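Sefir domain protein (Bacillus cereus F65185, PDB 5Y8E) is a bacterial SEFIR-domain protein that probably acts in signalling by associating with other SEFIR domains, although its precise cellular role is not established. Local coordinates at residues A[4-9]-A[60-65]; A[24-29]-A[133-138]; A[46-51]-A[78-83]; A[71-76]-A[113-118]. All blocks are in the same frame, centred on the assembly; numbering follows the deposited sequence.

Contact 1 (A[4-9]-A[60-65]); sequences VFISYS and KVLVIC
Four backbone hydrogen bonds join Phe5 and Ser7 to Lys60, Leu62 and Ile64, and they are those of a parallel pair. Phe5 brackets Val61, its N donating to Lys60 O (3.0 Å) and its O accepting from Leu62 N (2.8 Å); Ser7 does the same around Val63, through Leu62 O and Ile64 N. The last is the straightest, 176° at the hydrogen of Ile64 N. Beyond Ser7 direct bonding gives way to a water that accepts from Ser9 N and donates to Ile64 O.

Apolar contacts fall on both faces of the sheet. On one, Val4 CG1, anti to its backbone N (chi1 178°), meets Leu62 CG at 3.6 Å, while Ile6 CG2 reaches Ile64 CG1 at 3.6 Å; Val19 and Leu26 of helix 13-29 cover this face. On the other, Phe5 and Val61 lie side by side and point the same way, CD2 to CG1 3.9 Å, under Ile55 of helix 47-57. Ser7 OG on this second face is hydrogen-bonded to Tyr69 OH.

Segment axes 4.7 Å apart and 21° from parallel, with helices over both faces, describe two neighbouring central strands of a flavodoxin-like alpha/beta fold, the architecture SEFIR domains share with TIR domains.

Contact 2 (A[24-29]-A[133-138]); sequences NKLMKE and KSYKEL
Helices 13-29 and 131-143, both packed on the same side of the central sheet, meet here through side chains: the axes of the short segments stay 12.1 Å apart and are inclined at 68°, so Lys25 and Tyr135 have to bridge the gap. Tyr135 carries most of the contact. Its CG is anti to the backbone N, and the ring reaches across until OH lies 3.3 Å from Leu26 CA.

Lys25 runs over one ring face with its chain extended, the two side chains sliding past each other in opposite directions. Its CE stands 3.6 Å from the ring centroid and only 5° off the normal, a CH-pi contact over the centre. NZ continues toward the CB end of the ring and makes a cation-pi interaction, 4.0 Å from the Tyr135 centroid and 24° off the normal. The ammonium group is thus set over the aromatic face, with the aliphatic part of the lysine also lying against it.

In this alpha/beta fold the two helices converge above strand 60-65, where Leu26 and Leu138 both touch Leu62. Leu26 CD2 packs against Tyr135 OH at 3.5 Å and reaches Leu138 CD2 at 4.2 Å, thereby linking the aromatic contact to the hydrophobic layer over the sheet. The hydroxyl itself is hydrogen-bonded to Ser30 OG, just past the end of helix 13-29, which gives the polar end of this buried tyrosine a partner.

Contact 3 (A[46-51]-A[78-83]); sequences DRFEFM and GGVGTE
Phe48 and Val80 cross at about a right angle, the valine touching the ring through CG1, 3.8 Å from Phe48 CE1. The bond from CA to CB of Phe48 points toward the loop, and with CG anti to the backbone N (chi1 -178°) the ring extends to Val80; its CB lies 3.4 Å from Gly81 O. That carbonyl approaches the ring obliquely, as Val80 CG1 does. Beyond the two segments, Ile91 of helix 89-93 also packs against Phe48.

A backbone bond accompanies this contact. Phe48 N donates to Thr82 O over 3.2 Å with 167° at the hydrogen, but it stands above the carbonyl plane, 45° out of it. Phe48 belongs to the first turn of helix 47-57, where amide N-H groups have no partner from a preceding helical turn; the loop 78-83 therefore supplies an acceptor to the start of the helix from elsewhere in the chain. A water that accepts from Glu49 N probably donates to Thr82 O, though it has other acceptors nearby, which would link the next amide to the same carbonyl.

Arg47 meets the loop one residue further on, at Glu83. Its CB is 3.6 Å from Glu83 O, and the chain, extended from CG to NE, carries the guanidinium past that carbonyl. A water connects the two, accepting from Arg47 NH1 at 3.0 Å and donating to Glu83 O at 2.6 Å. The guanidinium makes a cation-pi interaction with Trp10, which ties this surface contact to the loop following strand 3-7.

Contact 4 (A[71-76]-A[113-118]); sequences EKANTR and FLPDFF
The Asn74 amide and the Asp116 carboxylate are stacked, their planes 7° apart, while Phe117 presents a ring edge to the helix end. Ala73 O lies in that ring's plane, 3.4 Å from Phe117 CE2, and Pro115 CB covers one face, offset toward the rim.

Ala73 O is also gripped side-on by Arg76, whose NE and NH2 both donate to it, each at 3.1 Å and with the acceptor in the guanidinium plane. This plane is perpendicular to the Phe117 ring. Positive phi (59°) at Arg76 marks where the chain leaves the helix.

The one hydrogen bond between the segments runs from Asp116 N to Asn74 OD1, 2.8 Å long and nearly straight at 177°; the donor lies in the amide plane on a lone pair of OD1. Asp116 is the second residue of a type I turn from Pro115 to Phe118. Next to the polar pair, Ala73 CB meets Pro115 CG at 3.9 Å.

The contact thus joins the C-terminal end of helix 67-75 to the loop between strands 111-112 and 124-125, with Pro115 against Cys65 of strand 60-65 and Phe117 against Pro89 and Tyr92 of helix 89-93.

In the fold
Contact 1 lies in the central sheet, about 2 Å from the centre of the chain, and touches each of the others, whose centres are 14 to 15 Å from its own. Leu62 packs on Leu26 and Leu138 of contact 2, Phe5 on Phe50 and Met51 of contact 3, and Cys65 and Val63 on the 113-118 loop of contact 4. Contacts 2 and 3, centred about 28 Å apart, lie on opposite sides of the chain's centre. Contacts 3 and 4 are both nested within the loop that contact 2 closes; contact 4 opens only after contact 1 has closed. Sequence-distant helices and loops are thereby assembled round one parallel strand pair within a single SEFIR domain.

Contact 1 (A[4-9]-A[60-65])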
loop_
_atom_site.group_PDB
_atom_site.type_symbol
_atom_site.label_atom_id
_atom_site.label_comp_id
_atom_site.label_asym_id
_atom_site.label_seq_id
_atom_site.Cartn_x
_atom_site.Cartn_y
_atom_site.Cartn_z
ATOM N N VAL A 4 -9.212 1.516 4.171
ATOM C CA VAL A 4 -8.000 1.286 3.393
ATOM C C VAL A 4 -6.886 2.281 3.747
ATOM O O VAL A 4 -7.058 3.492 3.579
ATOM C CB VAL A 4 -8.324 1.390 1.884
ATOM C CG1 VAL A 4 -7.070 1.208 1.050
ATOM C CG2 VAL A 4 -9.397 0.371 1.493
ATOM N N PHE A 5 -5.749 1.781 4.238
ATOM C CA PHE A 5 -4.581 2.627 4.517
ATOM C C PHE A 5 -3.653 2.626 3.304
ATOM O O PHE A 5 -3.445 1.582 2.683
ATOM C CB PHE A 5 -3.838 2.114 5.767
ATOM C CG PHE A 5 -2.501 2.778 6.009
ATOM C CD1 PHE A 5 -2.402 4.161 6.144
ATOM C CD2 PHE A 5 -1.345 2.012 6.110
ATOM C CE1 PHE A 5 -1.174 4.769 6.365
ATOM C CE2 PHE A 5 -0.109 2.610 6.330
ATOM C CZ PHE A 5 -0.025 3.997 6.459
ATOM N N ILE A 6 -3.113 3.791 2.954
ATOM C CA ILE A 6 -2.164 3.876 1.854
ATOM C C ILE A 6 -0.771 4.157 2.394
ATOM O O ILE A 6 -0.509 5.223 2.963
ATOM C CB ILE A 6 -2.574 4.944 0.815
ATOM C CG1 ILE A 6 -3.973 4.645 0.274
ATOM C CG2 ILE A 6 -1.537 5.030 -0.313
ATOM C CD1 ILE A 6 -4.473 5.652 -0.789
ATOM N N SER A 7 0.110 3.173 2.240
ATOM C CA SER A 7 1.504 3.310 2.628
ATOM C C SER A 7 2.294 3.727 1.397
ATOM O O SER A 7 2.259 3.047 0.364
ATOM C CB SER A 7 2.027 1.981 3.182
ATOM O OG SER A 7 3.399 2.059 3.542
ATOM N N TYR A 8 2.997 4.852 1.492
ATOM C CA TYR A 8 3.747 5.358 0.346
ATOM C C TYR A 8 4.899 6.236 0.789
ATOM O O TYR A 8 4.971 6.647 1.947
ATOM C CB TYR A 8 2.829 6.121 -0.632
ATOM C CG TYR A 8 2.316 7.463 -0.134
ATOM C CD1 TYR A 8 1.384 7.532 0.893
ATOM C CD2 TYR A 8 2.731 8.654 -0.724
ATOM C CE1 TYR A 8 0.901 8.742 1.344
ATOM C CE2 TYR A 8 2.243 9.882 -0.284
ATOM C CZ TYR A 8 1.329 9.908 0.754
ATOM O OH TYR A 8 0.833 11.101 1.222
ATOM N N SER A 9 5.815 6.506 -0.127
ATOM C CA SER A 9 6.933 7.395 0.170
ATOM C C SER A 9 6.689 8.729 -0.523
ATOM O O SER A 9 6.081 8.768 -1.592
ATOM C CB SER A 9 8.239 6.781 -0.334
ATOM O OG SER A 9 9.322 7.666 -0.115
ATOM N N LYS A 60 -7.489 -3.197 4.560
ATOM C CA LYS A 60 -6.546 -3.405 3.467
ATOM C C LYS A 60 -5.471 -2.334 3.533
ATOM O O LYS A 60 -5.735 -1.201 3.944
ATOM C CB LYS A 60 -7.262 -3.352 2.111
ATOM C CG LYS A 60 -8.273 -4.481 1.864
ATOM C CD LYS A 60 -7.583 -5.835 1.744
ATOM C CE LYS A 60 -8.504 -6.905 1.136
ATOM N NZ LYS A 60 -9.692 -7.141 1.978
ATOM N N VAL A 61 -4.258 -2.696 3.125
ATOM C CA VAL A 61 -3.145 -1.750 3.102
ATOM C C VAL A 61 -2.588 -1.698 1.686
ATOM O O VAL A 61 -2.047 -2.690 1.185
ATOM C CB VAL A 61 -2.018 -2.171 4.074
ATOM C CG1 VAL A 61 -0.828 -1.225 3.949
ATOM C CG2 VAL A 61 -2.525 -2.191 5.519
ATOM N N LEU A 62 -2.731 -0.555 1.024
ATOM C CA LEU A 62 -2.129 -0.405 -0.293
ATOM C C LEU A 62 -0.667 -0.034 -0.104
ATOM O O LEU A 62 -0.350 0.892 0.650
ATOM C CB LEU A 62 -2.839 0.681 -1.097
ATOM C CG LEU A 62 -4.355 0.571 -1.232
ATOM C CD1 LEU A 62 -4.895 1.546 -2.287
ATOM C CD2 LEU A 62 -4.791 -0.875 -1.530
ATOM N N VAL A 63 0.225 -0.760 -0.769
ATOM C CA VAL A 63 1.650 -0.457 -0.662
ATOM C C VAL A 63 2.065 0.106 -2.004
ATOM O O VAL A 63 2.114 -0.620 -2.998
ATOM C CB VAL A 63 2.492 -1.698 -0.309
ATOM C CG1 VAL A 63 3.927 -1.282 -0.009
ATOM C CG2 VAL A 63 1.914 -2.419 0.898
ATOM N N ILE A 64 2.316 1.410 -2.044
ATOM C CA ILE A 64 2.593 2.077 -3.312
ATOM C C ILE A 64 4.060 1.872 -3.664
ATOM O O ILE A 64 4.951 2.587 -3.188
ATOM C CB ILE A 64 2.242 3.575 -3.280
ATOM C CG1 ILE A 64 0.797 3.778 -2.811
ATOM C CG2 ILE A 64 2.473 4.196 -4.651
ATOM C CD1 ILE A 64 -0.242 2.963 -3.591
ATOM N N CYS A 65 4.304 0.878 -4.501
ATOM C CA CYS A 65 5.666 0.473 -4.776
ATOM C C CYS A 65 6.227 1.139 -6.016
ATOM O O CYS A 65 6.261 0.539 -7.093
ATOM C CB CYS A 65 5.725 -1.041 -4.916
ATOM S SG CYS A 65 5.405 -1.928 -3.379
HETATM O O HOH W 1 5.578 5.307 -2.749
#

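Contact 2 (A[24-29]-A[133-138])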
loop_
_atom_site.group_PDB
_atom_site.type_symbol
_atom_site.label_atom_id
_atom_site.label_comp_id
_atom_site.label_asym_id
_atom_site.label_seq_id
_atom_site.Cartn_x
_atom_site.Cartn_y
_atom_site.Cartn_z
ATOM N N ASN A 24 -8.628 10.074 -3.238
ATOM C CA ASN A 24 -9.890 10.747 -3.477
ATOM C C ASN A 24 -10.771 9.867 -4.327
ATOM O O ASN A 24 -11.907 9.748 -4.096
ATOM C CB ASN A 24 -9.700 12.110 -4.099
ATOM C CG ASN A 24 -9.497 13.190 -3.059
ATOM O OD1 ASN A 24 -10.309 13.411 -2.247
ATOM N ND2 ASN A 24 -8.398 13.797 -3.085
ATOM N N LYS A 25 -10.183 9.273 -5.319
ATOM C CA LYS A 25 -10.930 8.461 -6.265
ATOM C C LYS A 25 -11.578 7.257 -5.572
ATOM O O LYS A 25 -12.700 6.938 -5.774
ATOM C CB LYS A 25 -10.025 8.019 -7.395
ATOM C CG LYS A 25 -10.745 7.271 -8.501
ATOM C CD LYS A 25 -9.873 7.014 -9.692
ATOM C CE LYS A 25 -10.561 6.303 -10.817
ATOM N NZ LYS A 25 -9.662 5.886 -11.902
ATOM N N LEU A 26 -10.773 6.615 -4.731
ATOM C CA LEU A 26 -11.247 5.474 -3.977
ATOM C C LEU A 26 -12.455 5.812 -3.104
ATOM O O LEU A 26 -13.347 5.039 -3.018
ATOM C CB LEU A 26 -10.144 4.876 -3.098
ATOM C CG LEU A 26 -9.043 4.101 -3.791
ATOM C CD1 LEU A 26 -7.836 3.866 -2.887
ATOM C CD2 LEU A 26 -9.538 2.860 -4.386
ATOM N N MET A 27 -12.422 6.962 -2.482
ATOM C CA MET A 27 -13.528 7.349 -1.624
ATOM C C MET A 27 -14.751 7.758 -2.478
ATOM O O MET A 27 -15.852 7.474 -2.154
ATOM C CB MET A 27 -13.131 8.454 -0.649
ATOM C CG MET A 27 -12.170 7.973 0.429
ATOM S SD MET A 27 -12.179 9.006 1.949
ATOM C CE MET A 27 -13.819 8.773 2.421
ATOM N N LYS A 28 -14.488 8.414 -3.583
ATOM C CA LYS A 28 -15.570 8.920 -4.428
ATOM C C LYS A 28 -16.272 7.818 -5.201
ATOM O O LYS A 28 -17.466 7.825 -5.322
ATOM C CB LYS A 28 -15.079 10.028 -5.382
ATOM C CG LYS A 28 -16.083 10.429 -6.412
ATOM C CD LYS A 28 -15.957 11.863 -6.894
ATOM C CE LYS A 28 -16.815 12.128 -8.167
ATOM N NZ LYS A 28 -16.292 13.255 -8.972
ATOM N N GLU A 29 -15.486 6.914 -5.760
ATOM C CA GLU A 29 -15.987 5.962 -6.746
ATOM C C GLU A 29 -16.156 4.527 -6.251
ATOM O O GLU A 29 -16.866 3.758 -6.834
ATOM C CB GLU A 29 -15.111 5.952 -8.004
ATOM C CG GLU A 29 -14.995 7.268 -8.666
ATOM C CD GLU A 29 -14.322 7.234 -10.002
ATOM O OE1 GLU A 29 -14.089 6.171 -10.539
ATOM O OE2 GLU A 29 -14.014 8.315 -10.497
ATOM N N LYS A 133 -8.638 -0.346 -16.356
ATOM C CA LYS A 133 -8.469 -1.767 -16.060
ATOM C C LYS A 133 -7.712 -1.981 -14.753
ATOM O O LYS A 133 -8.107 -2.805 -13.924
ATOM C CB LYS A 133 -7.749 -2.470 -17.207
ATOM C CG LYS A 133 -7.582 -3.972 -17.014
ATOM C CD LYS A 133 -7.107 -4.626 -18.309
ATOM C CE LYS A 133 -6.793 -6.102 -18.114
ATOM N NZ LYS A 133 -5.573 -6.289 -17.280
ATOM N N SER A 134 -6.628 -1.233 -14.568
ATOM C CA SER A 134 -5.848 -1.302 -13.340
ATOM C C SER A 134 -6.678 -0.890 -12.127
ATOM O O SER A 134 -6.624 -1.544 -11.085
ATOM C CB SER A 134 -4.597 -0.426 -13.458
ATOM O OG SER A 134 -3.726 -0.934 -14.454
ATOM N N TYR A 135 -7.456 0.179 -12.266
ATOM C CA TYR A 135 -8.258 0.668 -11.147
ATOM C C TYR A 135 -9.370 -0.319 -10.802
ATOM O O TYR A 135 -9.668 -0.553 -9.625
ATOM C CB TYR A 135 -8.845 2.054 -11.444
ATOM C CG TYR A 135 -9.587 2.613 -10.255
ATOM C CD1 TYR A 135 -8.911 3.303 -9.259
ATOM C CD2 TYR A 135 -10.953 2.418 -10.110
ATOM C CE1 TYR A 135 -9.579 3.800 -8.147
ATOM C CE2 TYR A 135 -11.633 2.904 -9.000
ATOM C CZ TYR A 135 -10.939 3.595 -8.028
ATOM O OH TYR A 135 -11.607 4.087 -6.929
ATOM N N LYS A 136 -9.987 -0.885 -11.833
ATOM C CA LYS A 136 -11.031 -1.884 -11.639
ATOM C C LYS A 136 -10.488 -3.067 -10.841
ATOM O O LYS A 136 -11.164 -3.585 -9.944
ATOM C CB LYS A 136 -11.564 -2.354 -12.991
ATOM C CG LYS A 136 -12.661 -3.410 -12.921
ATOM C CD LYS A 136 -13.078 -3.803 -14.341
ATOM C CE LYS A 136 -14.157 -4.869 -14.345
ATOM N NZ LYS A 136 -13.675 -6.159 -13.776
ATOM N N GLU A 137 -9.268 -3.493 -11.158
ATOM C CA GLU A 137 -8.677 -4.621 -10.446
ATOM C C GLU A 137 -8.315 -4.247 -9.015
ATOM O O GLU A 137 -8.498 -5.050 -8.098
ATOM C CB GLU A 137 -7.460 -5.180 -11.192
ATOM C CG GLU A 137 -6.742 -6.315 -10.453
ATOM C CD GLU A 137 -7.543 -7.611 -10.348
ATOM O OE1 GLU A 137 -8.695 -7.679 -10.833
ATOM O OE2 GLU A 137 -6.999 -8.582 -9.776
ATOM N N LEU A 138 -7.822 -3.025 -8.815
ATOM C CA LEU A 138 -7.525 -2.550 -7.459
ATOM C C LEU A 138 -8.788 -2.568 -6.603
ATOM O O LEU A 138 -8.774 -3.016 -5.450
ATOM C CB LEU A 138 -6.943 -1.134 -7.494
ATOM C CG LEU A 138 -6.789 -0.422 -6.146
ATOM C CD1 LEU A 138 -5.840 -1.180 -5.215
ATOM C CD2 LEU A 138 -6.291 1.000 -6.363
#

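Contact 3 (A[46-51]-A[78-83])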
loop_
_atom_site.group_PDB
_atom_site.type_symbol
_atom_site.label_atom_id
_atom_site.label_comp_id
_atom_site.label_asym_id
_atom_site.label_seq_id
_atom_site.Cartn_x
_atom_site.Cartn_y
_atom_site.Cartn_z
ATOM N N ASP A 46 6.201 11.480 13.531
ATOM C CA ASP A 46 5.134 10.571 13.954
ATOM C C ASP A 46 4.755 9.603 12.839
ATOM O O ASP A 46 3.787 8.854 12.964
ATOM C CB ASP A 46 3.876 11.354 14.360
ATOM C CG ASP A 46 4.059 12.143 15.635
ATOM O OD1 ASP A 46 4.811 11.688 16.522
ATOM O OD2 ASP A 46 3.441 13.222 15.758
ATOM N N ARG A 47 5.517 9.617 11.751
ATOM C CA ARG A 47 5.162 8.821 10.575
ATOM C C ARG A 47 5.202 7.321 10.821
ATOM O O ARG A 47 4.340 6.587 10.320
ATOM C CB ARG A 47 6.049 9.189 9.394
ATOM C CG ARG A 47 5.576 10.436 8.691
ATOM C CD ARG A 47 6.596 10.927 7.711
ATOM N NE ARG A 47 6.010 11.948 6.854
ATOM C CZ ARG A 47 6.715 12.823 6.145
ATOM N NH1 ARG A 47 8.042 12.811 6.191
ATOM N NH2 ARG A 47 6.088 13.714 5.394
ATOM N N PHE A 48 6.196 6.873 11.563
ATOM C CA PHE A 48 6.293 5.443 11.870
ATOM C C PHE A 48 5.107 5.016 12.713
ATOM O O PHE A 48 4.456 4.079 12.415
ATOM C CB PHE A 48 7.603 5.118 12.582
ATOM C CG PHE A 48 7.787 3.663 12.878
ATOM C CD1 PHE A 48 8.379 2.837 11.989
ATOM C CD2 PHE A 48 7.380 3.145 14.044
ATOM C CE1 PHE A 48 8.544 1.536 12.228
ATOM C CE2 PHE A 48 7.589 1.800 14.323
ATOM C CZ PHE A 48 8.162 1.017 13.391
ATOM N N GLU A 49 4.840 5.767 13.758
ATOM C CA GLU A 49 3.725 5.447 14.629
ATOM C C GLU A 49 2.407 5.460 13.831
ATOM O O GLU A 49 1.585 4.634 14.009
ATOM C CB GLU A 49 3.639 6.387 15.814
ATOM C CG GLU A 49 2.538 6.104 16.720
ATOM C CD GLU A 49 2.507 7.024 17.967
ATOM O OE1 GLU A 49 3.495 7.681 18.210
ATOM O OE2 GLU A 49 1.484 7.079 18.651
ATOM N N PHE A 50 2.270 6.422 12.939
ATOM C CA PHE A 50 1.035 6.488 12.132
ATOM C C PHE A 50 0.915 5.262 11.227
ATOM O O PHE A 50 -0.109 4.672 11.099
ATOM C CB PHE A 50 0.999 7.755 11.331
ATOM C CG PHE A 50 -0.231 7.919 10.529
ATOM C CD1 PHE A 50 -1.411 8.269 11.109
ATOM C CD2 PHE A 50 -0.197 7.753 9.157
ATOM C CE1 PHE A 50 -2.536 8.426 10.324
ATOM C CE2 PHE A 50 -1.312 7.928 8.400
ATOM C CZ PHE A 50 -2.461 8.228 8.955
ATOM N N MET A 51 2.041 4.886 10.651
ATOM C CA MET A 51 2.091 3.720 9.803
ATOM C C MET A 51 1.693 2.450 10.579
ATOM O O MET A 51 0.827 1.731 10.205
ATOM C CB MET A 51 3.477 3.557 9.184
ATOM C CG MET A 51 3.706 2.287 8.346
ATOM S SD MET A 51 5.401 2.005 7.698
ATOM C CE MET A 51 6.446 2.387 9.140
ATOM N N GLY A 78 18.984 4.464 7.703
ATOM C CA GLY A 78 19.039 5.032 9.039
ATOM C C GLY A 78 18.992 4.001 10.147
ATOM O O GLY A 78 19.601 4.185 11.201
ATOM N N GLY A 79 18.259 2.918 9.914
ATOM C CA GLY A 79 18.162 1.845 10.888
ATOM C C GLY A 79 16.795 1.845 11.535
ATOM O O GLY A 79 16.625 1.384 12.665
ATOM N N VAL A 80 15.827 2.372 10.790
ATOM C CA VAL A 80 14.447 2.555 11.241
ATOM C C VAL A 80 14.323 3.520 12.423
ATOM O O VAL A 80 14.947 3.340 13.469
ATOM C CB VAL A 80 13.728 1.213 11.517
ATOM C CG1 VAL A 80 12.309 1.463 11.987
ATOM C CG2 VAL A 80 13.712 0.361 10.254
ATOM N N GLY A 81 13.517 4.560 12.234
ATOM C CA GLY A 81 13.330 5.575 13.253
ATOM C C GLY A 81 11.906 6.094 13.301
ATOM O O GLY A 81 11.016 5.572 12.623
ATOM N N THR A 82 11.689 7.134 14.099
ATOM C CA THR A 82 10.343 7.661 14.292
ATOM C C THR A 82 9.793 8.314 13.025
ATOM O O THR A 82 8.582 8.496 12.890
ATOM C CB THR A 82 10.302 8.673 15.445
ATOM O OG1 THR A 82 11.130 9.799 15.126
ATOM C CG2 THR A 82 10.794 8.027 16.732
ATOM N N GLU A 83 10.677 8.670 12.108
ATOM C CA GLU A 83 10.302 9.357 10.872
ATOM C C GLU A 83 10.041 8.414 9.701
ATOM O O GLU A 83 9.587 8.813 8.667
ATOM C CB GLU A 83 11.362 10.412 10.475
ATOM C CG GLU A 83 11.447 11.535 11.481
ATOM C CD GLU A 83 12.671 12.442 11.279
ATOM O OE1 GLU A 83 13.790 11.926 11.341
ATOM O OE2 GLU A 83 12.488 13.620 11.009
HETATM O O HOH W 2 10.046 10.705 6.919
HETATM O O HOH W 3 6.802 7.666 15.035
#

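Contact 4 (A[71-76]-A[113-118])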
loop_
_atom_site.group_PDB
_atom_site.type_symbol
_atom_site.label_atom_id
_atom_site.label_comp_id
_atom_site.label_asym_id
_atom_site.label_seq_id
_atom_site.Cartn_x
_atom_site.Cartn_y
_atom_site.Cartn_z
ATOM N N GLU A 71 13.471 0.783 -2.946
ATOM C CA GLU A 71 14.894 0.909 -2.649
ATOM C C GLU A 71 15.132 1.274 -1.179
ATOM O O GLU A 71 16.077 0.788 -0.557
ATOM C CB GLU A 71 15.569 1.902 -3.605
ATOM C CG GLU A 71 15.482 1.462 -5.066
ATOM C CD GLU A 71 16.524 2.110 -5.959
ATOM O OE1 GLU A 71 16.852 3.297 -5.742
ATOM O OE2 GLU A 71 17.015 1.424 -6.884
ATOM N N LYS A 72 14.254 2.101 -0.620
ATOM C CA LYS A 72 14.359 2.483 0.785
ATOM C C LYS A 72 13.916 1.340 1.696
ATOM O O LYS A 72 14.493 1.118 2.763
ATOM C CB LYS A 72 13.523 3.735 1.047
ATOM C CG LYS A 72 14.136 5.039 0.511
ATOM C CD LYS A 72 13.056 6.097 0.295
ATOM C CE LYS A 72 13.617 7.516 0.284
ATOM N NZ LYS A 72 13.765 8.062 1.664
ATOM N N ALA A 73 12.896 0.610 1.260
ATOM C CA ALA A 73 12.414 -0.554 1.999
ATOM C C ALA A 73 13.508 -1.611 2.056
ATOM O O ALA A 73 13.660 -2.317 3.059
ATOM C CB ALA A 73 11.177 -1.120 1.344
ATOM N N ASN A 74 14.269 -1.713 0.971
ATOM C CA ASN A 74 15.353 -2.681 0.890
ATOM C C ASN A 74 16.612 -2.273 1.656
ATOM O O ASN A 74 17.343 -3.131 2.145
ATOM C CB ASN A 74 15.701 -2.958 -0.577
ATOM C CG ASN A 74 14.641 -3.780 -1.289
ATOM O OD1 ASN A 74 13.840 -4.471 -0.655
ATOM N ND2 ASN A 74 14.642 -3.719 -2.616
ATOM N N THR A 75 16.861 -0.971 1.767
ATOM C CA THR A 75 18.124 -0.482 2.326
ATOM C C THR A 75 18.059 -0.090 3.807
ATOM O O THR A 75 18.870 -0.565 4.609
ATOM C CB THR A 75 18.672 0.700 1.508
ATOM O OG1 THR A 75 18.714 0.339 0.122
ATOM C CG2 THR A 75 20.072 1.068 1.974
ATOM N N ARG A 76 17.113 0.784 4.153
ATOM C CA ARG A 76 16.957 1.278 5.525
ATOM C C ARG A 76 18.215 1.987 6.031
ATOM O O ARG A 76 18.748 1.621 7.077
ATOM C CB ARG A 76 16.595 0.131 6.478
ATOM C CG ARG A 76 15.113 -0.079 6.704
ATOM C CD ARG A 76 14.823 -1.521 7.097
ATOM N NE ARG A 76 14.795 -2.395 5.927
ATOM C CZ ARG A 76 15.335 -3.607 5.884
ATOM N NH1 ARG A 76 15.953 -4.095 6.949
ATOM N NH2 ARG A 76 15.260 -4.331 4.774
ATOM N N PHE A 113 8.510 -3.605 -8.938
ATOM C CA PHE A 113 9.045 -2.978 -7.746
ATOM C C PHE A 113 8.279 -3.548 -6.570
ATOM O O PHE A 113 7.101 -3.257 -6.373
ATOM C CB PHE A 113 8.898 -1.461 -7.819
ATOM C CG PHE A 113 9.745 -0.827 -8.886
ATOM C CD1 PHE A 113 11.107 -1.083 -8.951
ATOM C CD2 PHE A 113 9.175 0.012 -9.831
ATOM C CE1 PHE A 113 11.887 -0.504 -9.933
ATOM C CE2 PHE A 113 9.949 0.593 -10.815
ATOM C CZ PHE A 113 11.305 0.331 -10.867
ATOM N N LEU A 114 8.957 -4.424 -5.844
ATOM C CA LEU A 114 8.416 -5.060 -4.656
ATOM C C LEU A 114 9.581 -5.173 -3.689
ATOM O O LEU A 114 10.676 -5.575 -4.090
ATOM C CB LEU A 114 7.885 -6.451 -5.008
ATOM C CG LEU A 114 6.696 -7.027 -4.241
ATOM C CD1 LEU A 114 5.551 -6.041 -4.257
ATOM C CD2 LEU A 114 6.259 -8.333 -4.864
ATOM N N PRO A 115 9.365 -4.801 -2.417
ATOM C CA PRO A 115 10.474 -4.942 -1.466
ATOM C C PRO A 115 10.910 -6.400 -1.352
ATOM O O PRO A 115 10.059 -7.280 -1.515
ATOM C CB PRO A 115 9.862 -4.455 -0.152
ATOM C CG PRO A 115 8.817 -3.476 -0.581
ATOM C CD PRO A 115 8.218 -4.090 -1.824
ATOM N N ASP A 116 12.199 -6.634 -1.096
ATOM C CA ASP A 116 12.797 -7.976 -1.076
ATOM C C ASP A 116 12.091 -8.935 -0.125
ATOM O O ASP A 116 12.012 -10.143 -0.380
ATOM C CB ASP A 116 14.266 -7.905 -0.638
ATOM C CG ASP A 116 15.165 -7.249 -1.664
ATOM O OD1 ASP A 116 14.873 -7.344 -2.877
ATOM O OD2 ASP A 116 16.180 -6.647 -1.247
ATOM N N PHE A 117 11.598 -8.390 0.981
ATOM C CA PHE A 117 11.105 -9.204 2.084
ATOM C C PHE A 117 9.618 -9.526 2.014
ATOM O O PHE A 117 9.101 -10.265 2.854
ATOM C CB PHE A 117 11.452 -8.556 3.427
ATOM C CG PHE A 117 10.962 -7.154 3.569
ATOM C CD1 PHE A 117 9.682 -6.902 4.031
ATOM C CD2 PHE A 117 11.791 -6.086 3.263
ATOM C CE1 PHE A 117 9.226 -5.607 4.165
ATOM C CE2 PHE A 117 11.347 -4.788 3.399
ATOM C CZ PHE A 117 10.059 -4.546 3.849
ATOM N N PHE A 118 8.936 -8.971 1.019
ATOM C CA PHE A 118 7.552 -9.343 0.768
ATOM C C PHE A 118 7.548 -10.802 0.325
ATOM O O PHE A 118 8.165 -11.152 -0.683
ATOM C CB PHE A 118 6.917 -8.430 -0.283
ATOM C CG PHE A 118 6.447 -7.105 0.268
ATOM C CD1 PHE A 118 5.372 -6.445 -0.308
ATOM C CD2 PHE A 118 7.083 -6.519 1.357
ATOM C CE1 PHE A 118 4.926 -5.231 0.195
ATOM C CE2 PHE A 118 6.646 -5.299 1.867
ATOM C CZ PHE A 118 5.566 -4.655 1.284
#